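Local coordinates for putative transcriptional regulator MarR (Geobacillus stearothermophilus, PDB 2RDP), which probably binds DNA through a winged helix-turn-helix domain and regulates transcription, as a member of the MarR family, at residues Thr36-Thr41 against Ile110-Glu115; Glu54-Val59 against Arg99-Glu104. One frame throughout, in Å; residues are numbered along the deposited sequence.

Contact 1. Residues Thr36-Thr41 against Ile110-Glu115. With NA (sodium ion), chain B.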
loop_
_atom_site.group_PDB
_atom_site.type_symbol
_atom_site.label_atom_id
_atom_site.label_comp_id
_atom_site.label_asym_id
_atom_site.label_seq_id
_atom_site.Cartn_x
_atom_site.Cartn_y
_atom_site.Cartn_z
ATOM N N THR A 36 1.230 -7.712 -13.987
ATOM C CA THR A 36 0.627 -7.896 -15.299
ATOM C C THR A 36 1.314 -8.997 -16.110
ATOM O O THR A 36 0.712 -9.542 -17.017
ATOM C CB THR A 36 0.534 -6.591 -16.140
ATOM O OG1 THR A 36 1.838 -6.061 -16.391
ATOM C CG2 THR A 36 -0.317 -5.554 -15.450
ATOM N N ASN A 37 2.563 -9.337 -15.810
ATOM C CA ASN A 37 3.208 -10.419 -16.540
ATOM C C ASN A 37 3.102 -11.803 -15.887
ATOM O O ASN A 37 3.775 -12.735 -16.315
ATOM C CB ASN A 37 4.667 -10.074 -16.852
ATOM C CG ASN A 37 4.815 -8.731 -17.575
ATOM O OD1 ASN A 37 4.237 -8.502 -18.643
ATOM N ND2 ASN A 37 5.581 -7.827 -16.972
ATOM N N TYR A 38 2.250 -11.935 -14.866
ATOM C CA TYR A 38 2.128 -13.175 -14.108
ATOM C C TYR A 38 0.693 -13.602 -13.991
ATOM O O TYR A 38 -0.191 -12.746 -13.880
ATOM C CB TYR A 38 2.781 -13.028 -12.724
ATOM C CG TYR A 38 4.257 -12.756 -12.886
ATOM C CD1 TYR A 38 5.158 -13.792 -13.165
ATOM C CD2 TYR A 38 4.738 -11.450 -12.850
ATOM C CE1 TYR A 38 6.502 -13.522 -13.375
ATOM C CE2 TYR A 38 6.074 -11.176 -13.050
ATOM C CZ TYR A 38 6.949 -12.202 -13.304
ATOM O OH TYR A 38 8.261 -11.877 -13.486
ATOM N N PRO A 39 0.444 -14.931 -14.001
ATOM C CA PRO A 39 -0.945 -15.384 -13.966
ATOM C C PRO A 39 -1.599 -15.358 -12.576
ATOM O O PRO A 39 -2.532 -16.104 -12.344
ATOM C CB PRO A 39 -0.860 -16.816 -14.545
ATOM C CG PRO A 39 0.503 -17.286 -14.142
ATOM C CD PRO A 39 1.395 -16.068 -14.072
ATOM N N ILE A 40 -1.142 -14.506 -11.665
ATOM C CA ILE A 40 -1.822 -14.340 -10.375
ATOM C C ILE A 40 -2.327 -12.918 -10.212
ATOM O O ILE A 40 -1.920 -12.013 -10.967
ATOM C CB ILE A 40 -0.911 -14.706 -9.191
ATOM C CG1 ILE A 40 0.371 -13.859 -9.214
ATOM C CG2 ILE A 40 -0.614 -16.228 -9.213
ATOM C CD1 ILE A 40 1.228 -13.995 -7.991
ATOM N N THR A 41 -3.223 -12.728 -9.256
ATOM C CA THR A 41 -3.770 -11.419 -8.963
ATOM C C THR A 41 -3.068 -10.862 -7.714
ATOM O O THR A 41 -2.343 -11.603 -7.029
ATOM C CB THR A 41 -5.317 -11.477 -8.782
ATOM O OG1 THR A 41 -5.647 -12.157 -7.565
ATOM C CG2 THR A 41 -5.945 -12.212 -9.949
ATOM N N ILE A 110 5.788 -16.824 -7.359
ATOM C CA ILE A 110 6.066 -15.770 -6.412
ATOM C C ILE A 110 7.500 -15.436 -6.193
ATOM O O ILE A 110 7.813 -14.294 -5.946
ATOM C CB ILE A 110 5.482 -15.973 -5.035
ATOM C CG1 ILE A 110 5.853 -17.335 -4.477
ATOM C CG2 ILE A 110 4.026 -15.620 -5.057
ATOM C CD1 ILE A 110 5.664 -17.390 -3.049
ATOM N N GLU A 111 8.362 -16.432 -6.236
ATOM C CA GLU A 111 9.794 -16.199 -6.222
ATOM C C GLU A 111 10.233 -15.332 -7.399
ATOM O O GLU A 111 11.158 -14.524 -7.287
ATOM C CB GLU A 111 10.519 -17.536 -6.292
ATOM C CG GLU A 111 10.339 -18.369 -5.029
ATOM C CD GLU A 111 11.390 -19.471 -4.892
ATOM O OE1 GLU A 111 11.654 -20.245 -5.873
ATOM O OE2 GLU A 111 11.949 -19.536 -3.767
ATOM N N GLU A 112 9.572 -15.535 -8.530
ATOM C CA GLU A 112 9.836 -14.765 -9.711
ATOM C C GLU A 112 9.313 -13.340 -9.582
ATOM O O GLU A 112 9.968 -12.406 -10.017
ATOM C CB GLU A 112 9.194 -15.463 -10.890
ATOM C CG GLU A 112 9.692 -14.984 -12.214
ATOM C CD GLU A 112 9.306 -15.887 -13.357
ATOM O OE1 GLU A 112 8.615 -16.933 -13.146
ATOM O OE2 GLU A 112 9.711 -15.523 -14.486
ATOM N N VAL A 113 8.140 -13.163 -8.975
ATOM C CA VAL A 113 7.583 -11.817 -8.791
ATOM C C VAL A 113 8.453 -11.028 -7.806
ATOM O O VAL A 113 8.796 -9.888 -8.048
ATOM C CB VAL A 113 6.093 -11.839 -8.329
ATOM C CG1 VAL A 113 5.607 -10.428 -7.932
ATOM C CG2 VAL A 113 5.203 -12.451 -9.394
ATOM N N ILE A 114 8.829 -11.660 -6.708
ATOM C CA ILE A 114 9.697 -11.039 -5.726
ATOM C C ILE A 114 11.065 -10.620 -6.284
ATOM O O ILE A 114 11.560 -9.546 -5.971
ATOM C CB ILE A 114 9.824 -11.906 -4.459
ATOM C CG1 ILE A 114 8.549 -11.727 -3.609
ATOM C CG2 ILE A 114 11.078 -11.506 -3.665
ATOM C CD1 ILE A 114 8.416 -12.754 -2.506
ATOM N N GLU A 115 11.636 -11.442 -7.143
ATOM C CA GLU A 115 12.922 -11.142 -7.776
ATOM C C GLU A 115 12.820 -9.917 -8.708
ATOM O O GLU A 115 13.701 -9.057 -8.737
ATOM C CB GLU A 115 13.413 -12.365 -8.518
ATOM C CG GLU A 115 14.632 -12.101 -9.388
ATOM C CD GLU A 115 15.328 -13.400 -9.792
ATOM O OE1 GLU A 115 14.719 -14.498 -9.590
ATOM O OE2 GLU A 115 16.482 -13.329 -10.298
HETATM NA NA NA B . -1.738 -10.774 -13.369
#
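A sodium site made of main-chain carbonyls lies in the loop between helices 10-35 and 42-54, and the side chains of that loop pack on helix 104-124. Tyr38 O holds the ion at 2.6 Å and Ile40 O at 2.7 Å; Leu35 O, from the end of helix 10-35, is the third protein ligand. The side chains of Tyr38 and Ile40 reach across to the helix. Tyr38 carries most of the contact. Its CG stands anti to the carbonyl carbon (chi1 -62°), and one face of the ring receives a methyl of Val113. This is a CH-pi contact: Val113 CG2 lies 3.7 Å from the centroid of the Tyr38 ring, 17° off the ring normal. Glu112 comes to the edge of the same ring. Its extended chain crosses the tyrosine obliquely, and Glu112 CG is 3.6 Å from Tyr38 OH. The carboxylate plane is turned 71° from the ring, and no hydrogen bond joins the two residues. Ile40 adds a looser apolar touch, with Ile40 CD1 4.4 Å from Ile110 CG2. Its CD1 also approaches the Val113 methyl that covers the tyrosine ring. Phe45 of helix 42-54 packs on both Ile40 and Val113. Ile34 and Leu35 of helix 10-35 also meet Val113, so three helices and the sodium-binding loop converge here.

Contact 2. Residues Glu54-Val59 against Arg99-Glu104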
loop_
_atom_site.group_PDB
_atom_site.type_symbol
_atom_site.label_atom_id
_atom_site.label_comp_id
_atom_site.label_asym_id
_atom_site.label_seq_id
_atom_site.Cartn_x
_atom_site.Cartn_y
_atom_site.Cartn_z
ATOM N N GLU A 54 5.865 -18.011 5.861
ATOM C CA GLU A 54 5.436 -18.672 7.101
ATOM C C GLU A 54 5.308 -20.180 7.076
ATOM O O GLU A 54 5.216 -20.780 8.136
ATOM C CB GLU A 54 4.097 -18.069 7.554
ATOM C CG GLU A 54 4.150 -16.573 7.776
ATOM C CD GLU A 54 4.924 -16.208 9.021
ATOM O OE1 GLU A 54 4.588 -16.734 10.106
ATOM O OE2 GLU A 54 5.869 -15.395 8.914
ATOM N N GLY A 55 5.288 -20.795 5.892
ATOM C CA GLY A 55 4.983 -22.234 5.747
ATOM C C GLY A 55 3.482 -22.503 5.670
ATOM O O GLY A 55 2.708 -21.567 5.465
ATOM N N ASP A 56 3.061 -23.752 5.864
ATOM C CA ASP A 56 1.634 -24.119 5.844
ATOM C C ASP A 56 0.807 -23.275 6.818
ATOM O O ASP A 56 1.214 -23.086 7.954
ATOM C CB ASP A 56 1.444 -25.594 6.176
ATOM C CG ASP A 56 2.116 -26.541 5.170
ATOM O OD1 ASP A 56 2.008 -27.787 5.385
ATOM O OD2 ASP A 56 2.736 -26.055 4.179
ATOM N N LEU A 57 -0.324 -22.740 6.364
ATOM C CA LEU A 57 -1.218 -21.906 7.204
ATOM C C LEU A 57 -2.629 -22.408 7.086
ATOM O O LEU A 57 -3.032 -22.830 6.017
ATOM C CB LEU A 57 -1.202 -20.437 6.762
ATOM C CG LEU A 57 0.097 -19.620 6.873
ATOM C CD1 LEU A 57 -0.144 -18.245 6.335
ATOM C CD2 LEU A 57 0.624 -19.545 8.319
ATOM N N THR A 58 -3.388 -22.382 8.174
ATOM C CA THR A 58 -4.819 -22.636 8.072
ATOM C C THR A 58 -5.461 -21.417 7.420
ATOM O O THR A 58 -4.835 -20.375 7.305
ATOM C CB THR A 58 -5.461 -22.917 9.447
ATOM O OG1 THR A 58 -5.425 -21.732 10.236
ATOM C CG2 THR A 58 -4.722 -24.040 10.202
ATOM N N VAL A 59 -6.698 -21.538 6.972
ATOM C CA VAL A 59 -7.412 -20.401 6.390
ATOM C C VAL A 59 -7.624 -19.344 7.479
ATOM O O VAL A 59 -7.563 -18.151 7.219
ATOM C CB VAL A 59 -8.795 -20.835 5.777
ATOM C CG1 VAL A 59 -9.613 -19.637 5.383
ATOM C CG2 VAL A 59 -8.622 -21.747 4.565
ATOM N N ARG A 99 -4.559 -27.334 6.501
ATOM C CA ARG A 99 -3.679 -26.214 6.213
ATOM C C ARG A 99 -3.508 -26.034 4.712
ATOM O O ARG A 99 -3.649 -26.984 3.951
ATOM C CB ARG A 99 -2.313 -26.411 6.867
ATOM C CG ARG A 99 -2.349 -26.346 8.361
ATOM C CD ARG A 99 -0.967 -26.422 8.978
ATOM N NE ARG A 99 -1.084 -26.432 10.434
ATOM C CZ ARG A 99 -1.220 -27.539 11.167
ATOM N NH1 ARG A 99 -1.241 -28.744 10.592
ATOM N NH2 ARG A 99 -1.333 -27.443 12.486
ATOM N N ILE A 100 -3.190 -24.809 4.308
ATOM C CA ILE A 100 -2.896 -24.482 2.938
ATOM C C ILE A 100 -1.396 -24.625 2.777
ATOM O O ILE A 100 -0.623 -24.109 3.581
ATOM C CB ILE A 100 -3.337 -23.030 2.576
ATOM C CG1 ILE A 100 -4.769 -22.736 3.057
ATOM C CG2 ILE A 100 -3.208 -22.776 1.087
ATOM C CD1 ILE A 100 -5.765 -23.897 2.831
ATOM N N ARG A 101 -0.988 -25.348 1.741
ATOM C CA ARG A 101 0.417 -25.542 1.438
ATOM C C ARG A 101 0.735 -25.037 0.040
ATOM O O ARG A 101 0.080 -25.422 -0.941
ATOM C CB ARG A 101 0.766 -27.022 1.523
ATOM C CG ARG A 101 2.026 -27.406 0.783
ATOM C CD ARG A 101 2.310 -28.882 0.973
ATOM N NE ARG A 101 2.406 -29.196 2.396
ATOM C CZ ARG A 101 2.514 -30.424 2.898
ATOM N NH1 ARG A 101 2.558 -31.485 2.089
ATOM N NH2 ARG A 101 2.583 -30.588 4.218
ATOM N N LEU A 102 1.765 -24.204 -0.033
ATOM C CA LEU A 102 2.343 -23.765 -1.277
ATOM C C LEU A 102 2.821 -24.932 -2.126
ATOM O O LEU A 102 3.740 -25.671 -1.730
ATOM C CB LEU A 102 3.529 -22.841 -0.964
ATOM C CG LEU A 102 4.032 -21.916 -2.068
ATOM C CD1 LEU A 102 2.892 -21.037 -2.607
ATOM C CD2 LEU A 102 5.238 -21.086 -1.569
ATOM N N LEU A 103 2.205 -25.097 -3.295
ATOM C CA LEU A 103 2.716 -26.022 -4.314
ATOM C C LEU A 103 3.874 -25.423 -5.144
ATOM O O LEU A 103 4.048 -24.204 -5.209
ATOM C CB LEU A 103 1.580 -26.483 -5.228
ATOM C CG LEU A 103 0.507 -27.303 -4.516
ATOM C CD1 LEU A 103 -0.503 -27.823 -5.520
ATOM C CD2 LEU A 103 1.159 -28.437 -3.745
ATOM N N GLU A 104 4.643 -26.286 -5.802
ATOM C CA GLU A 104 5.803 -25.860 -6.590
ATOM C C GLU A 104 5.435 -24.822 -7.640
ATOM O O GLU A 104 6.214 -23.908 -7.878
ATOM C CB GLU A 104 6.491 -27.054 -7.264
ATOM C CG GLU A 104 7.758 -26.695 -8.061
ATOM C CD GLU A 104 8.346 -27.899 -8.781
ATOM O OE1 GLU A 104 7.789 -29.024 -8.655
ATOM O OE2 GLU A 104 9.373 -27.739 -9.480
HETATM O O HOH W 1 -0.084 -23.555 10.353
HETATM O O HOH W 2 3.214 -23.601 2.186
#
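Leu57 and Ile100 form a single antiparallel bridge, a hydrogen-bonded pair, where the loop before helix 59-66 meets strand 98-102. Ile100 N gives a nearly straight bond to Leu57 O at 2.6 Å (N-H...O 176°), although the donor sits above the carbonyl plane. The return bond, from Leu57 N to Ile100 O, is 3.1 Å and lies in the carbonyl plane. Ile100 O also takes a CA-H...O contact from Asp56.

Asp56 is the main polar side chain. It lies beside Arg101, both pointing the same way, in a salt bridge. Arg101 NH2 donates to Asp56 OD1 at 3.1 Å, on the syn lone pair and close to the guanidinium plane. Arg101 NE adds a weak bond to the same oxygen; the bend at chi3 (-57°) brings the guanidinium back to the carboxylate. The other oxygen, Asp56 OD2, accepts from a water that in turn accepts from Leu102 N at 2.7 Å. A second water donates to Asp56 O and takes a weak bond from Arg99 NE. The extended Arg99 chain runs past Asp56 CB and Thr58 CG2, and its NH1 makes a salt bridge to Asp91.

Thr58 is the N-cap of helix 59-66, where its side chain caps a backbone N. Apolar contact is slight: Val59 CG2 is 4.0 Å from Ile100 CD1. Strand 98-102 also pairs with strand 86-90. A short extended segment added to the wing hairpin is typical of the winged-helix fold of MarR proteins.

In the fold
The two contacts lie about 18 Å apart, centre to centre. Along the chain, contact 2 falls wholly between the two segments of contact 1. Strand 98-102 of contact 2 leads directly into helix 104-124, which carries residues 110-115 of contact 1. The contacts meet through packing, with Ile110 CD1 4.0 Å from Leu102 CD2. Helix 42-54 is the other connection. It starts just after the sodium-binding loop and ends at the loop of contact 2, and its Leu48 and Leu52 touch both Ile110 and Leu102. The sodium ion belongs to contact 1 alone. Contact 2 belongs to the winged-helix part, which probably binds DNA.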